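Local coordinates for glutaredoxin-glutathione complex (Polygonaceae, PDB 5KQA), which probably uses glutathione as the reductant to exchange thiols and disulfides, as other glutaredoxins of the thioredoxin superfamily do, at residues D105-K110 against G114-M119; A80-W85 against N93-G98; Q31-S36 against V40-T45. All coordinates share one frame; numbering follows the deposited sequence.

Contact 1 of 3, residues D105-K110 against G114-M119. With GSH (glutathione), chain B.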
loop_
_atom_site.group_PDB
_atom_site.type_symbol
_atom_site.label_atom_id
_atom_site.label_comp_id
_atom_site.label_asym_id
_atom_site.label_seq_id
_atom_site.Cartn_x
_atom_site.Cartn_y
_atom_site.Cartn_z
ATOM N N ASP A 105 2.159 -11.257 2.541
ATOM C CA ASP A 105 3.282 -12.180 2.446
ATOM C C ASP A 105 4.609 -11.455 2.209
ATOM O O ASP A 105 5.607 -11.739 2.868
ATOM C CB ASP A 105 3.027 -13.184 1.335
ATOM C CG ASP A 105 2.301 -12.568 0.150
ATOM O OD1 ASP A 105 2.560 -11.380 -0.175
ATOM O OD2 ASP A 105 1.460 -13.273 -0.453
ATOM N N SER A 106 4.615 -10.525 1.259
ATOM C CA SER A 106 5.819 -9.758 0.942
ATOM C C SER A 106 6.321 -8.961 2.139
ATOM O O SER A 106 7.525 -8.887 2.386
ATOM C CB SER A 106 5.554 -8.810 -0.229
ATOM O OG SER A 106 5.067 -9.520 -1.354
ATOM N N VAL A 107 5.392 -8.355 2.877
ATOM C CA VAL A 107 5.751 -7.571 4.051
ATOM C C VAL A 107 6.283 -8.491 5.141
ATOM O O VAL A 107 7.288 -8.190 5.790
ATOM C CB VAL A 107 4.547 -6.758 4.596
ATOM C CG1 VAL A 107 4.871 -6.188 5.972
ATOM C CG2 VAL A 107 4.152 -5.646 3.603
ATOM N N MET A 108 5.602 -9.612 5.338
ATOM C CA MET A 108 6.050 -10.616 6.298
ATOM C C MET A 108 7.442 -11.147 5.939
ATOM O O MET A 108 8.267 -11.398 6.821
ATOM C CB MET A 108 5.043 -11.768 6.379
ATOM C CG MET A 108 3.693 -11.379 6.952
ATOM S SD MET A 108 3.864 -10.504 8.520
ATOM C CE MET A 108 2.200 -9.871 8.745
ATOM N N GLU A 109 7.703 -11.324 4.651
ATOM C CA GLU A 109 9.036 -11.736 4.194
ATOM C C GLU A 109 10.120 -10.736 4.610
ATOM O O GLU A 109 11.192 -11.131 5.076
ATOM C CB GLU A 109 9.049 -11.919 2.671
ATOM C CG GLU A 109 10.421 -12.139 2.072
ATOM C CD GLU A 109 10.468 -11.848 0.565
ATOM O OE1 GLU A 109 9.419 -12.003 -0.110
ATOM O OE2 GLU A 109 11.553 -11.456 0.059
ATOM N N LYS A 110 9.846 -9.445 4.444
ATOM C CA LYS A 110 10.808 -8.409 4.823
ATOM C C LYS A 110 10.986 -8.318 6.337
ATOM O O LYS A 110 12.060 -7.982 6.827
ATOM C CB LYS A 110 10.371 -7.047 4.275
ATOM C CG LYS A 110 10.152 -7.018 2.763
ATOM C CD LYS A 110 11.468 -6.963 1.991
ATOM C CE LYS A 110 11.220 -6.760 0.492
ATOM N NZ LYS A 110 12.444 -6.344 -0.267
ATOM N N GLY A 114 14.694 -9.157 8.408
ATOM C CA GLY A 114 15.258 -8.035 9.138
ATOM C C GLY A 114 15.370 -6.734 8.364
ATOM O O GLY A 114 16.019 -5.794 8.816
ATOM N N LYS A 115 14.732 -6.669 7.200
ATOM C CA LYS A 115 14.863 -5.503 6.326
ATOM C C LYS A 115 13.779 -4.442 6.527
ATOM O O LYS A 115 13.974 -3.282 6.173
ATOM C CB LYS A 115 14.861 -5.950 4.862
ATOM C CG LYS A 115 16.023 -6.877 4.502
ATOM C CD LYS A 115 17.364 -6.179 4.656
ATOM C CE LYS A 115 18.513 -7.168 4.535
ATOM N NZ LYS A 115 18.457 -8.172 5.632
ATOM N N LEU A 116 12.641 -4.842 7.084
ATOM C CA LEU A 116 11.461 -3.973 7.144
ATOM C C LEU A 116 11.651 -2.728 8.016
ATOM O O LEU A 116 11.343 -1.616 7.590
ATOM C CB LEU A 116 10.249 -4.766 7.646
ATOM C CG LEU A 116 8.889 -4.072 7.606
ATOM C CD1 LEU A 116 8.602 -3.594 6.203
ATOM C CD2 LEU A 116 7.775 -5.007 8.092
ATOM N N VAL A 117 12.138 -2.914 9.237
ATOM C CA VAL A 117 12.303 -1.776 10.149
ATOM C C VAL A 117 13.294 -0.734 9.611
ATOM O O VAL A 117 13.015 0.464 9.673
ATOM C CB VAL A 117 12.740 -2.240 11.556
ATOM C CG1 VAL A 117 13.151 -1.052 12.427
ATOM C CG2 VAL A 117 11.597 -3.001 12.211
ATOM N N PRO A 118 14.450 -1.177 9.085
ATOM C CA PRO A 118 15.375 -0.209 8.480
ATOM C C PRO A 118 14.760 0.521 7.282
ATOM O O PRO A 118 15.029 1.709 7.111
ATOM C CB PRO A 118 16.563 -1.078 8.035
ATOM C CG PRO A 118 16.507 -2.279 8.941
ATOM C CD PRO A 118 15.034 -2.532 9.152
ATOM N N MET A 119 13.974 -0.178 6.462
ATOM C CA MET A 119 13.288 0.456 5.329
ATOM C C MET A 119 12.298 1.496 5.823
ATOM O O MET A 119 12.193 2.588 5.254
ATOM C CB MET A 119 12.539 -0.574 4.478
ATOM C CG MET A 119 13.398 -1.545 3.695
ATOM S SD MET A 119 12.361 -2.841 2.971
ATOM C CE MET A 119 11.031 -1.849 2.322
HETATM N N1 GSH B . -0.915 -13.501 -0.733
HETATM C CA1 GSH B . -1.688 -12.304 -0.658
HETATM C C1 GSH B . -1.147 -11.492 0.497
HETATM O O11 GSH B . -1.356 -10.249 0.551
HETATM O O12 GSH B . -0.470 -12.062 1.399
HETATM C CB1 GSH B . -3.165 -12.628 -0.479
HETATM C CG1 GSH B . -3.990 -11.354 -0.331
HETATM C CD1 GSH B . -5.447 -11.564 -0.737
HETATM O OE1 GSH B . -5.841 -12.664 -1.080
HETATM N N2 GSH B . -6.360 -10.467 -0.718
HETATM C CA2 GSH B . -7.727 -10.627 -1.102
HETATM C C2 GSH B . -8.036 -9.944 -2.410
HETATM O O2 GSH B . -7.504 -8.888 -2.718
HETATM C CB2 GSH B . -8.653 -9.930 -0.132
HETATM S SG2 GSH B . -8.914 -10.887 1.336
HETATM N N3 GSH B . -9.007 -10.523 -3.268
HETATM C CA3 GSH B . -9.342 -9.866 -4.485
HETATM C C3 GSH B . -9.981 -8.518 -4.153
HETATM O O31 GSH B . -9.839 -7.539 -4.932
HETATM O O32 GSH B . -10.656 -8.354 -3.096
#

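Contact 2 of 3, residues A80-W85 against N93-G98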
loop_
_atom_site.group_PDB
_atom_site.type_symbol
_atom_site.label_atom_id
_atom_site.label_comp_id
_atom_site.label_asym_id
_atom_site.label_seq_id
_atom_site.Cartn_x
_atom_site.Cartn_y
_atom_site.Cartn_z
ATOM N N ALA A 80 -7.310 -1.121 -10.801
ATOM C CA ALA A 80 -6.824 -1.339 -12.157
ATOM C C ALA A 80 -5.482 -0.645 -12.393
ATOM O O ALA A 80 -4.594 -1.196 -13.049
ATOM C CB ALA A 80 -7.855 -0.857 -13.183
ATOM N N ALA A 81 -5.342 0.569 -11.879
ATOM C CA ALA A 81 -4.090 1.307 -12.011
ATOM C C ALA A 81 -2.954 0.613 -11.250
ATOM O O ALA A 81 -1.805 0.591 -11.704
ATOM C CB ALA A 81 -4.268 2.735 -11.526
ATOM N N LEU A 82 -3.278 0.030 -10.099
ATOM C CA LEU A 82 -2.258 -0.636 -9.288
ATOM C C LEU A 82 -1.799 -1.915 -9.973
ATOM O O LEU A 82 -0.637 -2.307 -9.858
ATOM C CB LEU A 82 -2.781 -0.950 -7.887
ATOM C CG LEU A 82 -3.004 0.217 -6.917
ATOM C CD1 LEU A 82 -3.841 -0.247 -5.729
ATOM C CD2 LEU A 82 -1.681 0.865 -6.428
ATOM N N LEU A 83 -2.717 -2.566 -10.688
ATOM C CA LEU A 83 -2.362 -3.731 -11.490
ATOM C C LEU A 83 -1.391 -3.329 -12.600
ATOM O O LEU A 83 -0.356 -3.953 -12.789
ATOM C CB LEU A 83 -3.610 -4.384 -12.092
ATOM C CG LEU A 83 -3.381 -5.532 -13.096
ATOM C CD1 LEU A 83 -2.437 -6.614 -12.547
ATOM C CD2 LEU A 83 -4.711 -6.153 -13.508
ATOM N N GLN A 84 -1.737 -2.292 -13.347
ATOM C CA GLN A 84 -0.856 -1.800 -14.394
ATOM C C GLN A 84 0.526 -1.436 -13.841
ATOM O O GLN A 84 1.556 -1.752 -14.428
ATOM C CB GLN A 84 -1.480 -0.590 -15.084
ATOM C CG GLN A 84 -0.544 0.109 -16.062
ATOM C CD GLN A 84 -1.092 1.436 -16.532
ATOM O OE1 GLN A 84 -0.574 2.504 -16.180
ATOM N NE2 GLN A 84 -2.149 1.380 -17.331
ATOM N N TRP A 85 0.530 -0.787 -12.688
ATOM C CA TRP A 85 1.742 -0.268 -12.073
ATOM C C TRP A 85 2.607 -1.339 -11.400
ATOM O O TRP A 85 3.846 -1.280 -11.476
ATOM C CB TRP A 85 1.332 0.791 -11.060
ATOM C CG TRP A 85 2.402 1.607 -10.411
ATOM C CD1 TRP A 85 3.721 1.681 -10.745
ATOM C CD2 TRP A 85 2.214 2.494 -9.302
ATOM N NE1 TRP A 85 4.372 2.554 -9.900
ATOM C CE2 TRP A 85 3.469 3.063 -9.004
ATOM C CE3 TRP A 85 1.104 2.842 -8.518
ATOM C CZ2 TRP A 85 3.644 3.980 -7.973
ATOM C CZ3 TRP A 85 1.281 3.746 -7.485
ATOM C CH2 TRP A 85 2.546 4.304 -7.222
ATOM N N ASN A 93 -1.854 -3.799 -0.872
ATOM C CA ASN A 93 -0.795 -3.407 -1.791
ATOM C C ASN A 93 -0.019 -2.282 -1.117
ATOM O O ASN A 93 -0.488 -1.144 -1.040
ATOM C CB ASN A 93 -1.369 -2.973 -3.139
ATOM C CG ASN A 93 -0.335 -2.989 -4.257
ATOM O OD1 ASN A 93 0.851 -2.778 -4.027
ATOM N ND2 ASN A 93 -0.791 -3.237 -5.476
ATOM N N VAL A 94 1.150 -2.632 -0.597
ATOM C CA VAL A 94 1.950 -1.764 0.267
ATOM C C VAL A 94 3.095 -1.044 -0.465
ATOM O O VAL A 94 3.827 -1.646 -1.252
ATOM C CB VAL A 94 2.549 -2.592 1.444
ATOM C CG1 VAL A 94 3.354 -1.706 2.405
ATOM C CG2 VAL A 94 1.443 -3.330 2.187
ATOM N N PHE A 95 3.240 0.251 -0.192
ATOM C CA PHE A 95 4.384 1.025 -0.668
ATOM C C PHE A 95 5.136 1.599 0.520
ATOM O O PHE A 95 4.524 2.038 1.492
ATOM C CB PHE A 95 3.946 2.164 -1.589
ATOM C CG PHE A 95 3.425 1.710 -2.921
ATOM C CD1 PHE A 95 2.183 1.103 -3.022
ATOM C CD2 PHE A 95 4.166 1.913 -4.070
ATOM C CE1 PHE A 95 1.689 0.705 -4.243
ATOM C CE2 PHE A 95 3.683 1.516 -5.297
ATOM C CZ PHE A 95 2.441 0.902 -5.383
ATOM N N ILE A 96 6.461 1.590 0.433
ATOM C CA ILE A 96 7.318 2.180 1.461
ATOM C C ILE A 96 8.378 3.059 0.799
ATOM O O ILE A 96 9.114 2.594 -0.069
ATOM C CB ILE A 96 8.009 1.095 2.328
ATOM C CG1 ILE A 96 6.956 0.307 3.112
ATOM C CG2 ILE A 96 9.028 1.724 3.293
ATOM C CD1 ILE A 96 7.524 -0.787 3.989
ATOM N N GLY A 97 8.432 4.328 1.190
ATOM C CA GLY A 97 9.400 5.258 0.630
ATOM C C GLY A 97 9.290 5.408 -0.880
ATOM O O GLY A 97 10.279 5.646 -1.559
ATOM N N GLY A 98 8.077 5.285 -1.403
ATOM C CA GLY A 98 7.854 5.442 -2.827
ATOM C C GLY A 98 8.020 4.149 -3.600
ATOM O O GLY A 98 7.789 4.099 -4.804
#

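Contact 3 of 3, residues Q31-S36 against V40-T45. With GSH (glutathione), chain B.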
loop_
_atom_site.group_PDB
_atom_site.type_symbol
_atom_site.label_atom_id
_atom_site.label_comp_id
_atom_site.label_asym_id
_atom_site.label_seq_id
_atom_site.Cartn_x
_atom_site.Cartn_y
_atom_site.Cartn_z
ATOM N N GLN A 31 -0.368 7.535 -7.190
ATOM C CA GLN A 31 1.022 7.991 -7.148
ATOM C C GLN A 31 1.202 9.142 -6.159
ATOM O O GLN A 31 2.184 9.179 -5.415
ATOM C CB GLN A 31 1.495 8.402 -8.549
ATOM C CG GLN A 31 1.624 7.218 -9.520
ATOM C CD GLN A 31 1.900 7.642 -10.971
ATOM O OE1 GLN A 31 1.416 8.676 -11.438
ATOM N NE2 GLN A 31 2.676 6.834 -11.682
ATOM N N GLN A 32 0.252 10.078 -6.138
ATOM C CA GLN A 32 0.320 11.207 -5.211
ATOM C C GLN A 32 0.250 10.723 -3.763
ATOM O O GLN A 32 0.883 11.288 -2.875
ATOM C CB GLN A 32 -0.816 12.202 -5.485
ATOM C CG GLN A 32 -0.664 13.581 -4.817
ATOM C CD GLN A 32 -1.184 13.646 -3.377
ATOM O OE1 GLN A 32 -2.115 12.927 -2.996
ATOM N NE2 GLN A 32 -0.582 14.528 -2.573
ATOM N N LEU A 33 -0.543 9.689 -3.516
ATOM C CA LEU A 33 -0.632 9.134 -2.169
ATOM C C LEU A 33 0.688 8.492 -1.776
ATOM O O LEU A 33 1.170 8.668 -0.656
ATOM C CB LEU A 33 -1.756 8.107 -2.073
ATOM C CG LEU A 33 -3.131 8.755 -2.080
ATOM C CD1 LEU A 33 -4.205 7.715 -2.368
ATOM C CD2 LEU A 33 -3.348 9.441 -0.735
ATOM N N VAL A 34 1.268 7.740 -2.705
ATOM C CA VAL A 34 2.554 7.103 -2.460
ATOM C C VAL A 34 3.647 8.154 -2.245
ATOM O O VAL A 34 4.502 8.000 -1.366
ATOM C CB VAL A 34 2.909 6.152 -3.621
ATOM C CG1 VAL A 34 4.359 5.715 -3.563
ATOM C CG2 VAL A 34 2.000 4.930 -3.560
ATOM N N ASN A 35 3.601 9.233 -3.026
ATOM C CA ASN A 35 4.587 10.299 -2.909
ATOM C C ASN A 35 4.456 11.093 -1.612
ATOM O O ASN A 35 5.403 11.748 -1.181
ATOM C CB ASN A 35 4.480 11.280 -4.085
ATOM C CG ASN A 35 4.903 10.669 -5.399
ATOM O OD1 ASN A 35 5.576 9.642 -5.438
ATOM N ND2 ASN A 35 4.511 11.310 -6.496
ATOM N N SER A 36 3.279 11.062 -0.998
ATOM C CA SER A 36 3.031 11.947 0.132
ATOM C C SER A 36 2.815 11.168 1.429
ATOM O O SER A 36 2.309 11.705 2.412
ATOM C CB SER A 36 1.828 12.851 -0.170
ATOM O OG SER A 36 0.660 12.070 -0.367
ATOM N N VAL A 40 2.266 3.479 2.714
ATOM C CA VAL A 40 0.882 3.447 2.245
ATOM C C VAL A 40 0.400 2.013 2.156
ATOM O O VAL A 40 1.099 1.140 1.634
ATOM C CB VAL A 40 0.691 4.101 0.849
ATOM C CG1 VAL A 40 -0.794 4.065 0.444
ATOM C CG2 VAL A 40 1.221 5.529 0.826
ATOM N N VAL A 41 -0.810 1.779 2.644
ATOM C CA VAL A 41 -1.426 0.471 2.527
ATOM C C VAL A 41 -2.715 0.573 1.724
ATOM O O VAL A 41 -3.744 0.952 2.267
ATOM C CB VAL A 41 -1.725 -0.139 3.905
ATOM C CG1 VAL A 41 -2.325 -1.519 3.733
ATOM C CG2 VAL A 41 -0.443 -0.223 4.745
ATOM N N PHE A 42 -2.667 0.245 0.429
ATOM C CA PHE A 42 -3.906 0.166 -0.338
ATOM C C PHE A 42 -4.622 -1.092 0.118
ATOM O O PHE A 42 -4.069 -2.179 0.101
ATOM C CB PHE A 42 -3.666 0.163 -1.843
ATOM C CG PHE A 42 -3.109 1.454 -2.361
ATOM C CD1 PHE A 42 -3.945 2.536 -2.619
ATOM C CD2 PHE A 42 -1.747 1.596 -2.578
ATOM C CE1 PHE A 42 -3.433 3.739 -3.096
ATOM C CE2 PHE A 42 -1.221 2.796 -3.063
ATOM C CZ PHE A 42 -2.071 3.872 -3.318
ATOM N N SER A 43 -5.865 -0.916 0.540
ATOM C CA SER A 43 -6.547 -1.898 1.368
ATOM C C SER A 43 -8.016 -2.073 0.959
ATOM O O SER A 43 -8.550 -1.293 0.159
ATOM C CB SER A 43 -6.445 -1.450 2.836
ATOM O OG SER A 43 -7.157 -2.298 3.718
ATOM N N LYS A 44 -8.661 -3.103 1.498
ATOM C CA LYS A 44 -10.129 -3.134 1.547
ATOM C C LYS A 44 -10.565 -3.393 2.992
ATOM O O LYS A 44 -9.882 -4.096 3.735
ATOM C CB LYS A 44 -10.696 -4.179 0.585
ATOM C CG LYS A 44 -10.633 -3.716 -0.876
ATOM C CD LYS A 44 -11.185 -4.762 -1.843
ATOM C CE LYS A 44 -11.178 -4.233 -3.278
ATOM N NZ LYS A 44 -11.691 -5.240 -4.246
ATOM N N THR A 45 -11.675 -2.788 3.402
ATOM C CA THR A 45 -12.057 -2.758 4.816
ATOM C C THR A 45 -12.147 -4.140 5.469
ATOM O O THR A 45 -11.756 -4.322 6.618
ATOM C CB THR A 45 -13.417 -2.054 5.005
ATOM O OG1 THR A 45 -13.428 -0.831 4.262
ATOM C CG2 THR A 45 -13.670 -1.757 6.486
HETATM N N1 GSH B . -0.915 -13.501 -0.733
HETATM C CA1 GSH B . -1.688 -12.304 -0.658
HETATM C C1 GSH B . -1.147 -11.492 0.497
HETATM O O11 GSH B . -1.356 -10.249 0.551
HETATM O O12 GSH B . -0.470 -12.062 1.399
HETATM C CB1 GSH B . -3.165 -12.628 -0.479
HETATM C CG1 GSH B . -3.990 -11.354 -0.331
HETATM C CD1 GSH B . -5.447 -11.564 -0.737
HETATM O OE1 GSH B . -5.841 -12.664 -1.080
HETATM N N2 GSH B . -6.360 -10.467 -0.718
HETATM C CA2 GSH B . -7.727 -10.627 -1.102
HETATM C C2 GSH B . -8.036 -9.944 -2.410
HETATM O O2 GSH B . -7.504 -8.888 -2.718
HETATM C CB2 GSH B . -8.653 -9.930 -0.132
HETATM S SG2 GSH B . -8.914 -10.887 1.336
HETATM N N3 GSH B . -9.007 -10.523 -3.268
HETATM C CA3 GSH B . -9.342 -9.866 -4.485
HETATM C C3 GSH B . -9.981 -8.518 -4.153
HETATM O O31 GSH B . -9.839 -7.539 -4.932
HETATM O O32 GSH B . -10.656 -8.354 -3.096
#

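Contact 1 of 3, residues D105-K110 against G114-M119
Val107 and Lys110 are the residues of helix 104-112 that meet the segment 114-119, while Asp105, near the start of the same helix, faces glutathione. Asp105 serves the ligand twice. Its backbone N donates to O12 of the gamma-glutamyl carboxylate at 3.0 Å and 157°, and its OD2 accepts from the amino group N1, though their 2.4 Å separation is so short that its exact value is doubtful. A short acid with amide and carboxylate side by side suits this amino-acid end of the ligand, and the helix start would tend to stabilise the bound carboxylate. The second oxygen is tied back within the helix: Ser106 N reaches the anti lone pair of Asp105 OD1, joined by a weak bond from the Ser106 hydroxyl. One residue on, Val107 holds CG1 anti to its backbone N (chi1 168°) and meets Leu116 CD2 with that methyl at 3.8 Å, the two side chains crossing obliquely. At Lys110 the backbone does the joining. Its O accepts Lys115 N at 3.0 Å, almost in line with the C=O bond, and Leu116 N at 3.2 Å from well above the carbonyl plane. The first bond belongs to the Schellman motif that ends the helix; Gly114, whose positive phi (80°) favours glycine, is its C-prime residue. The aliphatic part of Lys110 packs too, CD lying 4.3 Å from Met119 SD, a place where a long flexible chain can be apolar along its length and still carry its charge outward. Beneath this corner, Val107 and Leu116 both rest on Leu56 of helix 48-60. Val107 also touches Val94 and Ile101, and Met119 touches Ile96 and Ile101, so both helices are seated against strands 93-96 and 99-102.

Contact 2 of 3, residues A80-W85 against N93-G98
Trp85 takes Phe95 CE2 over one face of its indole; the six-membered ring and the phenyl ring meet obliquely, planes at 33° and centroids 4.6 Å apart. The side chains come from opposite directions, and Phe95 CE2 is offset toward the rim of the indole, 3.6 Å from Trp85 CH2. Beside it, Phe95 CZ lies 3.7 Å from Trp85 CZ3, which makes this an overlap along one side of the phenyl ring. Trp85 turns CG away from its own backbone N (chi1 -172°), which sends a large flat group from the helix across to the sheet. In this thioredoxin-type fold the axes of segments 80-85 and 93-96 cross at 62°, helix 75-86 lying over the strand, and alternate strand residues Asn93 and Phe95 turn toward it, whereas Val94 and Ile96 serve the other face of the sheet. An alanine in place of Trp85 is likely to open a gap beside Phe95 and let that ring turn more freely. One helical turn back, Leu82 CD2 approaches Phe95 CE1 obliquely at 4.0 Å; a branched chain here also reaches Phe42 of strand 39-43. Leu82 CB lies 3.9 Å from Asn93 ND2, and this buried amide makes a weak hydrogen bond to Thr86 OG1, itself bonded to Leu82 O. The ring of Phe95 also meets His100 and Val34 of helix 20-35.

Contact 3 of 3, residues Q31-S36 against V40-T45
Val34 and Leu33 of helix 20-35 meet the ring of Phe42 on strand 39-43, where the N-terminal helix packs on the central sheet of the thioredoxin fold. Val34 CG2 approaches the ring at its edge, in plane, 3.9 Å from Phe42 CE2, the side chains crossing at about a right angle. On the other side of CZ, Leu33 CD1 comes in obliquely, 4.1 Å from Phe42 CE1. An aromatic residue suits this position because a broad ring can meet two aliphatic residues of the helix at once, through CE1 and CE2. Val40, two residues earlier on the same side of the strand, presses its CG2, anti to its carbonyl carbon, against the helix backbone, 3.5 Å from Leu33 O and 3.9 Å from Val34 CA; its CG1 sits over one face of the Phe42 ring, toward the rim. A short beta-branched valine suits this place, letting the main chains come close. The axes of segments 31-35 and 40-43 lie at 145°, roughly antiparallel. Ser36, the first residue to leave helical angles, sends its OG to Gln32 O at 2.6 Å, while Asn37 ND2 bonds to Leu33 O, so the last turn keeps partners for its carbonyls. Farther out, Phe42 is backed by Ile67 and Leu82, and backbone bonds from Val40 to Phe95 and from Phe42 to Asn93 fix the strand in the sheet. Val41 faces the opposite side, on Val53 and Phe57 of helix 48-60. Past the strand's end, Lys44 reaches glutathione with a chain extended beyond CG, its ammonium also bonded to Gln79 OE1. Lys44 NZ lies 3.0 Å from O31 of the glycyl carboxylate and makes a weak, longer bond of 3.5 Å to O32.

How the contacts relate
Contacts 2 and 3 form one continuous layer on one face of the sheet, their centres 8 Å apart: strands 93-96 and 39-43 are neighbours, with Asn93 N 2.9 Å from Phe42 O, and Val34 CG2 lies 3.6 Å from Phe95 CG. Contact 1 belongs to the other face, its centre about 16 Å from that of contact 2, and touches it where Leu116 CD1 meets Ile96 CD1 at 3.7 Å. Contacts 1 and 3 do not touch, their nearest atoms about 7 Å apart, yet both reach glutathione, at its gamma-glutamyl and glycyl ends respectively. Contact 2 does not touch the ligand; its Asn93 side chain is about 8 Å away.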